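Local coordinates for protein virB8 (Agrobacterium tumefaciens, PDB 2CC3) that is an inner-membrane component of the type IV secretion system, suggested to help direct T-DNA transfer to plant cells, here seen as its periplasmic domain, at residues A13-Y18 with G128-T133; V85-Y90 with T107-Y112. All blocks are in the same frame, centred on the assembly; numbering follows the deposited sequence.

Contact 1. Residues A13-Y18 with G128-T133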
ATOM      1  N   ALA A  13      -9.945   6.184   0.953  1.00  7.62           N
ATOM      2  CA  ALA A  13      -8.737   5.421   1.103  1.00  2.26           C
ATOM      3  C   ALA A  13      -8.366   4.648  -0.165  1.00  2.00           C
ATOM      4  O   ALA A  13      -7.195   4.641  -0.560  1.00  4.80           O
ATOM      5  CB  ALA A  13      -8.833   4.485   2.348  1.00  2.00           C
ATOM      6  N   SER A  14      -9.318   3.975  -0.798  1.00  2.89           N
ATOM      7  CA  SER A  14      -8.952   3.124  -1.983  1.00  6.10           C
ATOM      8  C   SER A  14      -8.595   4.016  -3.205  1.00  3.72           C
ATOM      9  O   SER A  14      -7.695   3.694  -3.988  1.00  4.18           O
ATOM     10  CB  SER A  14     -10.048   2.111  -2.385  1.00  8.91           C
ATOM     11  OG  SER A  14     -10.607   1.351  -1.313  1.00  4.25           O
ATOM     12  N   LEU A  15      -9.309   5.132  -3.342  1.00  2.51           N
ATOM     13  CA  LEU A  15      -9.117   6.054  -4.466  1.00  2.24           C
ATOM     14  C   LEU A  15      -7.814   6.794  -4.357  1.00  2.77           C
ATOM     15  O   LEU A  15      -7.114   6.980  -5.364  1.00  5.56           O
ATOM     16  CB  LEU A  15     -10.308   7.009  -4.609  1.00  6.10           C
ATOM     17  CG  LEU A  15     -11.628   6.374  -5.074  1.00  6.27           C
ATOM     18  CD1 LEU A  15     -12.802   7.317  -4.833  1.00  6.42           C
ATOM     19  CD2 LEU A  15     -11.574   5.964  -6.533  1.00  9.05           C
ATOM     20  N   TRP A  16      -7.441   7.133  -3.120  1.00  5.68           N
ATOM     21  CA  TRP A  16      -6.134   7.749  -2.834  1.00  2.00           C
ATOM     22  C   TRP A  16      -5.001   6.805  -3.030  1.00  2.03           C
ATOM     23  O   TRP A  16      -3.939   7.161  -3.564  1.00  3.77           O
ATOM     24  CB  TRP A  16      -6.072   8.324  -1.417  1.00  2.00           C
ATOM     25  CG  TRP A  16      -4.676   8.702  -1.091  1.00  2.00           C
ATOM     26  CD1 TRP A  16      -3.878   8.129  -0.134  1.00  5.91           C
ATOM     27  CD2 TRP A  16      -3.871   9.672  -1.751  1.00  3.51           C
ATOM     28  NE1 TRP A  16      -2.634   8.692  -0.153  1.00  3.00           N
ATOM     29  CE2 TRP A  16      -2.598   9.647  -1.135  1.00  7.82           C
ATOM     30  CE3 TRP A  16      -4.093  10.569  -2.809  1.00  6.60           C
ATOM     31  CZ2 TRP A  16      -1.551  10.491  -1.538  1.00  3.25           C
ATOM     32  CZ3 TRP A  16      -3.050  11.396  -3.211  1.00  5.35           C
ATOM     33  CH2 TRP A  16      -1.804  11.346  -2.584  1.00  4.61           C
ATOM     34  N   GLU A  17      -5.180   5.580  -2.557  1.00  6.38           N
ATOM     35  CA  GLU A  17      -4.191   4.536  -2.834  1.00  5.23           C
ATOM     36  C   GLU A  17      -4.043   4.346  -4.359  1.00  2.00           C
ATOM     37  O   GLU A  17      -2.928   4.223  -4.878  1.00  2.00           O
ATOM     38  CB  GLU A  17      -4.586   3.246  -2.135  1.00  3.66           C
ATOM     39  CG  GLU A  17      -3.641   2.100  -2.379  1.00 10.56           C
ATOM     40  CD  GLU A  17      -4.260   0.767  -2.034  1.00 18.42           C
ATOM     41  OE1 GLU A  17      -5.417   0.724  -1.501  1.00 20.27           O
ATOM     42  OE2 GLU A  17      -3.590  -0.246  -2.318  1.00 21.68           O
ATOM     43  N   TYR A  18      -5.165   4.359  -5.074  1.00  5.10           N
ATOM     44  CA  TYR A  18      -5.135   4.356  -6.547  1.00  3.54           C
ATOM     45  C   TYR A  18      -4.276   5.474  -7.075  1.00  4.50           C
ATOM     46  O   TYR A  18      -3.273   5.248  -7.796  1.00  4.05           O
ATOM     47  CB  TYR A  18      -6.536   4.424  -7.173  1.00  6.65           C
ATOM     48  CG  TYR A  18      -6.524   4.235  -8.696  1.00  6.44           C
ATOM     49  CD1 TYR A  18      -6.559   2.952  -9.256  1.00  6.06           C
ATOM     50  CD2 TYR A  18      -6.485   5.344  -9.563  1.00  5.36           C
ATOM     51  CE1 TYR A  18      -6.551   2.772 -10.644  1.00  7.27           C
ATOM     52  CE2 TYR A  18      -6.462   5.192 -10.929  1.00  2.00           C
ATOM     53  CZ  TYR A  18      -6.495   3.906 -11.478  1.00  6.27           C
ATOM     54  OH  TYR A  18      -6.464   3.740 -12.843  1.00  2.68           O
ATOM     55  N   GLY A 128     -13.608  -2.881  -0.774  1.00  6.54           N
ATOM     56  CA  GLY A 128     -14.876  -2.276  -1.171  1.00  7.70           C
ATOM     57  C   GLY A 128     -15.350  -2.542  -2.603  1.00  8.48           C
ATOM     58  O   GLY A 128     -16.416  -2.082  -2.995  1.00 10.92           O
ATOM     59  N   GLY A 129     -14.551  -3.237  -3.395  1.00  8.09           N
ATOM     60  CA  GLY A 129     -14.956  -3.615  -4.747  1.00  8.03           C
ATOM     61  C   GLY A 129     -14.962  -2.452  -5.729  1.00 13.30           C
ATOM     62  O   GLY A 129     -15.711  -2.447  -6.701  1.00 16.57           O
ATOM     63  N   LEU A 130     -14.083  -1.488  -5.490  1.00 13.51           N
ATOM     64  CA  LEU A 130     -13.965  -0.291  -6.303  1.00 14.01           C
ATOM     65  C   LEU A 130     -13.211  -0.555  -7.600  1.00 11.49           C
ATOM     66  O   LEU A 130     -12.129  -1.132  -7.598  1.00 12.68           O
ATOM     67  CB  LEU A 130     -13.250   0.826  -5.523  1.00 12.55           C
ATOM     68  CG  LEU A 130     -13.945   1.467  -4.317  1.00 19.51           C
ATOM     69  CD1 LEU A 130     -13.344   2.845  -4.049  1.00 20.90           C
ATOM     70  CD2 LEU A 130     -15.483   1.570  -4.528  1.00 21.69           C
ATOM     71  N   VAL A 131     -13.785  -0.118  -8.708  1.00  9.54           N
ATOM     72  CA  VAL A 131     -13.084  -0.145  -9.987  1.00  6.97           C
ATOM     73  C   VAL A 131     -13.144   1.254 -10.534  1.00  3.76           C
ATOM     74  O   VAL A 131     -14.191   1.884 -10.472  1.00  4.19           O
ATOM     75  CB  VAL A 131     -13.770  -1.105 -10.971  1.00  4.62           C
ATOM     76  CG1 VAL A 131     -12.914  -1.338 -12.235  1.00  2.00           C
ATOM     77  CG2 VAL A 131     -14.080  -2.395 -10.259  1.00  2.02           C
ATOM     78  N   VAL A 132     -12.016   1.737 -11.050  1.00  6.94           N
ATOM     79  CA  VAL A 132     -11.966   3.051 -11.721  1.00  6.20           C
ATOM     80  C   VAL A 132     -12.312   2.973 -13.208  1.00  4.30           C
ATOM     81  O   VAL A 132     -11.575   2.387 -14.002  1.00  4.21           O
ATOM     82  CB  VAL A 132     -10.597   3.743 -11.547  1.00  2.00           C
ATOM     83  CG1 VAL A 132     -10.609   5.162 -12.198  1.00  2.00           C
ATOM     84  CG2 VAL A 132     -10.237   3.796 -10.047  1.00  2.00           C
ATOM     85  N   THR A 133     -13.414   3.630 -13.556  1.00 10.22           N
ATOM     86  CA  THR A 133     -14.021   3.629 -14.906  1.00 13.04           C
ATOM     87  C   THR A 133     -13.658   4.833 -15.798  1.00 14.52           C
ATOM     88  O   THR A 133     -13.742   4.754 -17.050  1.00 15.44           O
ATOM     89  CB  THR A 133     -15.555   3.574 -14.791  1.00 12.84           C
ATOM     90  OG1 THR A 133     -16.026   4.636 -13.941  1.00 13.28           O
ATOM     91  CG2 THR A 133     -15.961   2.255 -14.215  1.00 10.72           C
TER
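Tyr18 and Val132 meet tip to tip. Val132 CG2 sits over the centre of one face of the Tyr18 ring, 3.7 Å from the ring centroid and 6° off the ring normal. This is a CH-pi contact. CG2 lies about equally far from all six ring carbons, with Tyr18 CD1 at 3.9 Å. The CA-CB bond of Tyr18 points toward the strand, and CG lies anti to the backbone N (chi1 -172°). Leu130 makes the second meeting point through one methyl. Its CD1 lies 3.8 Å from Ser14 CB and 4.1 Å from Leu15 CG. The side chains of Leu15 and Leu130 cross at about a right angle. Leu15 also reaches Val132, with CD2 4.3 Å from Val132 CG2. That methyl is therefore shared between the Tyr18 ring and Leu15.

No hydrogen bond joins the two segments, and the hydroxyls of Ser14 and Tyr18 bond to residues outside them. Ser14 OG bonds to Val10 O, one turn back in the same helix. Tyr18 OH bonds to Ser41 OG and to Arg22 NH1, two links that help fix the far end of the ring. Tyr135 packs edge-to-face with the same ring. On the strand side, Asn126 ND2 bonds to Leu130 O.

The axes of helix 13-18 and strand 130-132 approach to 9.7 Å at an angle of 39°. The contact is buried. It joins the N-terminal helix to the start of strand 130-139, an outermost strand, within this chain, of the antiparallel sheet in this NTF2-like VirB8 domain. Phe40 touches Ser14 and Tyr18, Val45 of helix 43-53 touches Tyr18 and Val132, and Leu15 continues onto strands 85-96 and 102-114.

Contact 2. Residues V85-Y90 with T107-Y112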
ATOM      1  N   VAL A  85     -17.862  10.099  -8.584  1.00  8.35           N
ATOM      2  CA  VAL A  85     -16.810  11.026  -9.065  1.00  6.69           C
ATOM      3  C   VAL A  85     -16.153  11.734  -7.854  1.00  7.80           C
ATOM      4  O   VAL A  85     -16.828  12.255  -6.965  1.00  6.95           O
ATOM      5  CB  VAL A  85     -17.336  12.075 -10.142  1.00  9.20           C
ATOM      6  CG1 VAL A  85     -16.180  12.801 -10.857  1.00  9.82           C
ATOM      7  CG2 VAL A  85     -18.155  11.369 -11.225  1.00 11.52           C
ATOM      8  N   GLN A  86     -14.833  11.675  -7.791  1.00  4.74           N
ATOM      9  CA  GLN A  86     -14.116  12.317  -6.741  1.00  7.13           C
ATOM     10  C   GLN A  86     -12.967  13.055  -7.422  1.00  9.39           C
ATOM     11  O   GLN A  86     -12.405  12.551  -8.421  1.00  5.43           O
ATOM     12  CB  GLN A  86     -13.611  11.300  -5.699  1.00  9.03           C
ATOM     13  CG  GLN A  86     -13.382  11.917  -4.307  1.00  7.45           C
ATOM     14  CD  GLN A  86     -13.026  10.888  -3.201  1.00  6.50           C
ATOM     15  OE1 GLN A  86     -11.890  10.388  -3.139  1.00  4.50           O
ATOM     16  NE2 GLN A  86     -13.990  10.615  -2.302  1.00  2.00           N
ATOM     17  N   GLN A  87     -12.671  14.263  -6.933  1.00  3.03           N
ATOM     18  CA  GLN A  87     -11.453  14.932  -7.330  1.00 10.44           C
ATOM     19  C   GLN A  87     -10.483  14.893  -6.173  1.00 10.80           C
ATOM     20  O   GLN A  87     -10.867  15.093  -5.016  1.00 12.18           O
ATOM     21  CB  GLN A  87     -11.719  16.376  -7.795  1.00 11.18           C
ATOM     22  CG  GLN A  87     -12.334  16.426  -9.169  1.00 14.17           C
ATOM     23  CD  GLN A  87     -12.508  17.823  -9.712  1.00 17.65           C
ATOM     24  OE1 GLN A  87     -13.374  18.579  -9.267  1.00 19.94           O
ATOM     25  NE2 GLN A  87     -11.707  18.165 -10.701  1.00 18.04           N
ATOM     26  N   ILE A  88      -9.221  14.632  -6.502  1.00 11.42           N
ATOM     27  CA  ILE A  88      -8.152  14.497  -5.516  1.00  9.26           C
ATOM     28  C   ILE A  88      -6.986  15.395  -5.853  1.00  7.50           C
ATOM     29  O   ILE A  88      -6.315  15.184  -6.877  1.00  7.74           O
ATOM     30  CB  ILE A  88      -7.645  13.034  -5.439  1.00 11.48           C
ATOM     31  CG1 ILE A  88      -8.778  12.105  -5.019  1.00  9.43           C
ATOM     32  CG2 ILE A  88      -6.460  12.933  -4.479  1.00 12.62           C
ATOM     33  CD1 ILE A  88      -8.416  10.665  -5.041  1.00 10.58           C
ATOM     34  N   ARG A  89      -6.730  16.371  -4.980  1.00  6.07           N
ATOM     35  CA  ARG A  89      -5.607  17.272  -5.126  1.00  4.45           C
ATOM     36  C   ARG A  89      -4.403  16.660  -4.417  1.00  4.93           C
ATOM     37  O   ARG A  89      -4.545  16.181  -3.297  1.00  3.90           O
ATOM     38  CB  ARG A  89      -5.935  18.629  -4.506  1.00 10.30           C
ATOM     39  CG  ARG A  89      -5.071  19.770  -5.012  1.00 15.73           C
ATOM     40  CD  ARG A  89      -5.831  20.723  -5.945  1.00 16.71           C
ATOM     41  NE  ARG A  89      -4.922  21.480  -6.823  1.00 19.13           N
ATOM     42  CZ  ARG A  89      -4.176  22.513  -6.445  1.00 22.19           C
ATOM     43  NH1 ARG A  89      -4.163  22.949  -5.198  1.00 26.54           N
ATOM     44  NH2 ARG A  89      -3.401  23.105  -7.324  1.00 26.36           N
ATOM     45  N   TYR A  90      -3.231  16.666  -5.064  1.00  2.00           N
ATOM     46  CA  TYR A  90      -2.043  16.079  -4.481  1.00  2.03           C
ATOM     47  C   TYR A  90      -0.843  16.819  -4.972  1.00  3.59           C
ATOM     48  O   TYR A  90      -0.879  17.396  -6.037  1.00  4.38           O
ATOM     49  CB  TYR A  90      -1.914  14.556  -4.802  1.00  3.26           C
ATOM     50  CG  TYR A  90      -1.835  14.210  -6.273  1.00  2.00           C
ATOM     51  CD1 TYR A  90      -0.622  14.002  -6.892  1.00  2.00           C
ATOM     52  CD2 TYR A  90      -2.993  14.102  -7.042  1.00  2.13           C
ATOM     53  CE1 TYR A  90      -0.548  13.714  -8.237  1.00  2.00           C
ATOM     54  CE2 TYR A  90      -2.937  13.808  -8.369  1.00  2.63           C
ATOM     55  CZ  TYR A  90      -1.710  13.625  -8.978  1.00  3.89           C
ATOM     56  OH  TYR A  90      -1.663  13.322 -10.328  1.00  2.71           O
ATOM     57  N   THR A 107      -4.622  17.821  -9.837  1.00  9.25           N
ATOM     58  CA  THR A 107      -5.949  17.417  -9.434  1.00  6.61           C
ATOM     59  C   THR A 107      -6.266  16.144 -10.239  1.00 10.00           C
ATOM     60  O   THR A 107      -6.323  16.202 -11.472  1.00  8.20           O
ATOM     61  CB  THR A 107      -6.991  18.509  -9.740  1.00  8.50           C
ATOM     62  OG1 THR A 107      -6.591  19.747  -9.139  1.00 13.90           O
ATOM     63  CG2 THR A 107      -8.378  18.124  -9.230  1.00  9.10           C
ATOM     64  N   ALA A 108      -6.445  15.000  -9.578  1.00  4.49           N
ATOM     65  CA  ALA A 108      -6.964  13.841 -10.312  1.00  5.96           C
ATOM     66  C   ALA A 108      -8.484  13.879 -10.283  1.00  6.67           C
ATOM     67  O   ALA A 108      -9.085  14.189  -9.239  1.00  8.66           O
ATOM     68  CB  ALA A 108      -6.406  12.469  -9.737  1.00  6.09           C
ATOM     69  N   THR A 109      -9.111  13.604 -11.426  1.00  7.31           N
ATOM     70  CA  THR A 109     -10.561  13.397 -11.477  1.00  8.64           C
ATOM     71  C   THR A 109     -10.850  11.904 -11.644  1.00  8.65           C
ATOM     72  O   THR A 109     -10.427  11.296 -12.628  1.00  5.80           O
ATOM     73  CB  THR A 109     -11.262  14.286 -12.576  1.00  5.61           C
ATOM     74  OG1 THR A 109     -10.899  15.656 -12.363  1.00  8.33           O
ATOM     75  CG2 THR A 109     -12.774  14.178 -12.476  1.00  2.00           C
ATOM     76  N   VAL A 110     -11.559  11.319 -10.671  1.00 11.72           N
ATOM     77  CA  VAL A 110     -11.707   9.849 -10.609  1.00 12.76           C
ATOM     78  C   VAL A 110     -13.170   9.443 -10.527  1.00 12.04           C
ATOM     79  O   VAL A 110     -13.842   9.736  -9.542  1.00 11.87           O
ATOM     80  CB  VAL A 110     -10.921   9.203  -9.427  1.00 12.60           C
ATOM     81  CG1 VAL A 110     -11.014   7.661  -9.472  1.00 12.62           C
ATOM     82  CG2 VAL A 110      -9.439   9.637  -9.442  1.00 12.74           C
ATOM     83  N   ARG A 111     -13.655   8.789 -11.582  1.00 10.71           N
ATOM     84  CA  ARG A 111     -14.969   8.150 -11.582  1.00  9.97           C
ATOM     85  C   ARG A 111     -14.786   6.662 -11.268  1.00  7.09           C
ATOM     86  O   ARG A 111     -13.873   6.000 -11.785  1.00  4.06           O
ATOM     87  CB  ARG A 111     -15.690   8.341 -12.953  1.00 10.03           C
ATOM     88  CG  ARG A 111     -17.177   7.958 -12.943  1.00 14.60           C
ATOM     89  CD  ARG A 111     -17.823   7.888 -14.332  1.00 18.98           C
ATOM     90  NE  ARG A 111     -18.002   9.219 -14.889  1.00 20.61           N
ATOM     91  CZ  ARG A 111     -19.004  10.038 -14.582  1.00 25.24           C
ATOM     92  NH1 ARG A 111     -19.950   9.675 -13.714  1.00 24.58           N
ATOM     93  NH2 ARG A 111     -19.050  11.246 -15.133  1.00 25.00           N
ATOM     94  N   TYR A 112     -15.663   6.130 -10.440  1.00  6.61           N
ATOM     95  CA  TYR A 112     -15.510   4.751  -9.999  1.00  9.24           C
ATOM     96  C   TYR A 112     -16.893   4.140  -9.931  1.00  8.59           C
ATOM     97  O   TYR A 112     -17.868   4.867  -9.785  1.00  7.62           O
ATOM     98  CB  TYR A 112     -14.807   4.700  -8.608  1.00  8.96           C
ATOM     99  CG  TYR A 112     -15.614   5.344  -7.479  1.00  9.88           C
ATOM    100  CD1 TYR A 112     -16.452   4.571  -6.681  1.00  9.63           C
ATOM    101  CD2 TYR A 112     -15.537   6.722  -7.215  1.00 10.47           C
ATOM    102  CE1 TYR A 112     -17.195   5.138  -5.684  1.00  8.79           C
ATOM    103  CE2 TYR A 112     -16.276   7.302  -6.169  1.00  7.76           C
ATOM    104  CZ  TYR A 112     -17.102   6.495  -5.426  1.00  9.35           C
ATOM    105  OH  TYR A 112     -17.881   7.006  -4.401  1.00 13.26           O
TER
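Val85 CG2 lies over one face of the Arg111 guanidinium, 3.5 Å above its plane and offset toward the rim. The two strands form an antiparallel beta hairpin, and this pair is non-hydrogen-bonded. Arg111 CG is anti to the backbone N, and a bend at chi3 (-72°) turns NE out of the extended line of the chain. Arg111 CZ lies 3.7 Å from Val85 CG2. Gln87 and Thr109 lie side by side on the same sheet face and point the same way. Gln87 NE2 donates to Thr109 OG1 at 3.1 Å, with the acceptor 28° out of the amide plane. The bond is bent, with an N-H...O angle of 139°. Val85 CG1 meets Thr109 CG2 at 4.0 Å.

The other face carries Gln86, Ile88, Ala108 and Val110, and is turned to helix 6-23. Gln86 NE2 bonds there to Asn12 and also to Asp80. Two hydrogen-bonded pairs, Gln86 with Val110 and Ile88 with Ala108, tie the backbones together. Tyr90 CE2 reaches Ala108 CB at 4.0 Å, while Tyr90 OH bonds to Thr137.

Arg89 crosses Thr107 at a slant. Its stronger partner is Asp140, in a salt bridge through NH2. Toward Thr107 it makes a weak bond at the guanidinium edge, Arg89 NE to Thr107 OG1 at 3.3 Å.

Contact 1 brings helix 6-23 against strand 130-139, which pairs in the sheet with strand 102-114 of contact 2. The centres of the two contacts are about 11 Å apart. A probable backbone hydrogen bond connects them, Thr133 N to Arg111 O at 3.0 Å. Leu15 of contact 1 packs on the hairpin, with Leu15 CD2 3.4 Å from Val110 CG1. Helix 6-23 thus rests on both strand 130-139 and the inner hairpin. Along the chain, 85-90 and 107-112 both fall between 13-18 and 128-133. At the second subunit, Leu124 of that chain packs on Ala13 and Trp16, whereas no residue of it touches contact 2.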